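Local coordinates for metallophosphoesterase TT1561-like domain-containing protein (Aquifex aeolicus, PDB 2YVT), which is of unknown function but belongs to the calcineurin-like metallophosphoesterase superfamily and so probably hydrolyses phosphate esters with the help of bound metal ions, at residues A[147-150]-A[151-154]. Residues are numbered along the deposited sequence; the frame is centred on the assembly and turned at random.
Sequences EFEE and DFVL
E149 folds its carboxylate over the backbone of D151 and F152, bridging a turn in the loop that joins strand 134-144 to the parallel strand 155-157 in the metallophosphoesterase fold. Its OE2 takes both successive amides of the turn. The bond from F152 N to E149 OE2 is 3.0 Å long and nearly straight (167°), and uses the anti lone pair. The bond from D151 N to E149 OE2, also 3.0 Å, is more bent, and the donor lies above the carboxylate plane. The chain reaches the amides by starting with CG anti to the backbone N (chi1 175°) and then bending at chi2 (62°). The same oxygen lies at the edge of the F152 ring, in its plane, with F152 CD2 3.4 Å away. Closer to the backbone, E149 CG lies 3.6 Å from V153 CG2, the two side chains crossing at about a right angle. An alanine at E149 would remove the carboxylate and would probably leave the amides of D151 and F152 without their shared acceptor and V153 CG2 without its neighbour CG. The nearby acidic groups have partners of their own: D151 OD2 forms a salt bridge with R64, and E150 OE2 is hydrogen-bonded to the hydroxyl of Y156. The ring of F152 is buried against helices 46-57 and 65-86. Where the loop closes, E149 is backbone hydrogen-bonded to K155, and E149 O receives an additional CA-H...O contact from L154 CA at 3.3 Å, while L154 CD2 lies 3.5 Å from E150 O.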
# COMPACT_ATOMS: atom_id res chain seq x y z
N GLU A 147 9.30 8.83 13.63
CA GLU A 147 9.01 9.87 12.63
C GLU A 147 7.52 10.02 12.34
O GLU A 147 6.80 9.02 12.25
CB GLU A 147 9.72 9.57 11.31
CG GLU A 147 11.18 9.94 11.28
CD GLU A 147 11.72 9.92 9.87
OE1 GLU A 147 11.80 11.01 9.25
OE2 GLU A 147 12.00 8.81 9.37
N PHE A 148 7.06 11.26 12.19
CA PHE A 148 5.64 11.55 11.96
C PHE A 148 5.55 12.73 10.99
O PHE A 148 5.89 13.87 11.35
CB PHE A 148 4.97 11.89 13.30
CG PHE A 148 3.47 11.71 13.35
CD1 PHE A 148 2.82 11.70 14.58
CD2 PHE A 148 2.71 11.54 12.19
CE1 PHE A 148 1.44 11.53 14.67
CE2 PHE A 148 1.31 11.36 12.27
CZ PHE A 148 0.68 11.36 13.51
N GLU A 149 5.13 12.44 9.76
CA GLU A 149 4.99 13.46 8.72
C GLU A 149 3.88 13.06 7.75
O GLU A 149 3.74 11.87 7.42
CB GLU A 149 6.32 13.58 7.96
CG GLU A 149 6.31 14.53 6.75
CD GLU A 149 6.00 15.98 7.09
OE1 GLU A 149 6.30 16.43 8.21
OE2 GLU A 149 5.45 16.68 6.22
N GLU A 150 3.10 14.04 7.29
CA GLU A 150 2.04 13.74 6.33
C GLU A 150 1.99 14.68 5.14
O GLU A 150 1.17 14.49 4.25
CB GLU A 150 0.67 13.72 7.01
CG GLU A 150 0.53 12.67 8.10
CD GLU A 150 -0.86 12.65 8.71
OE1 GLU A 150 -1.33 13.70 9.21
OE2 GLU A 150 -1.49 11.57 8.67
N ASP A 151 2.86 15.69 5.11
CA ASP A 151 2.81 16.68 4.03
C ASP A 151 3.84 16.45 2.92
O ASP A 151 3.47 16.40 1.75
CB ASP A 151 2.93 18.10 4.60
CG ASP A 151 1.73 18.50 5.44
OD1 ASP A 151 0.73 17.76 5.47
OD2 ASP A 151 1.77 19.57 6.08
N PHE A 152 5.11 16.34 3.27
CA PHE A 152 6.16 16.13 2.26
C PHE A 152 6.27 14.66 1.90
O PHE A 152 6.64 14.33 0.77
CB PHE A 152 7.50 16.63 2.77
CG PHE A 152 7.58 18.12 2.90
CD1 PHE A 152 8.13 18.88 1.86
CD2 PHE A 152 7.12 18.76 4.04
CE1 PHE A 152 8.20 20.27 1.97
CE2 PHE A 152 7.19 20.15 4.16
CZ PHE A 152 7.73 20.90 3.13
N VAL A 153 5.96 13.82 2.88
CA VAL A 153 6.00 12.36 2.76
C VAL A 153 4.99 11.83 3.77
O VAL A 153 4.51 12.59 4.61
CB VAL A 153 7.41 11.75 3.09
CG1 VAL A 153 8.40 11.98 1.94
CG2 VAL A 153 7.96 12.28 4.42
N LEU A 154 4.67 10.54 3.69
CA LEU A 154 3.86 9.89 4.73
C LEU A 154 4.75 9.00 5.58
O LEU A 154 5.23 7.96 5.12
CB LEU A 154 2.74 9.04 4.12
CG LEU A 154 1.73 9.67 3.17
CD1 LEU A 154 0.58 8.68 2.97
CD2 LEU A 154 1.25 11.00 3.74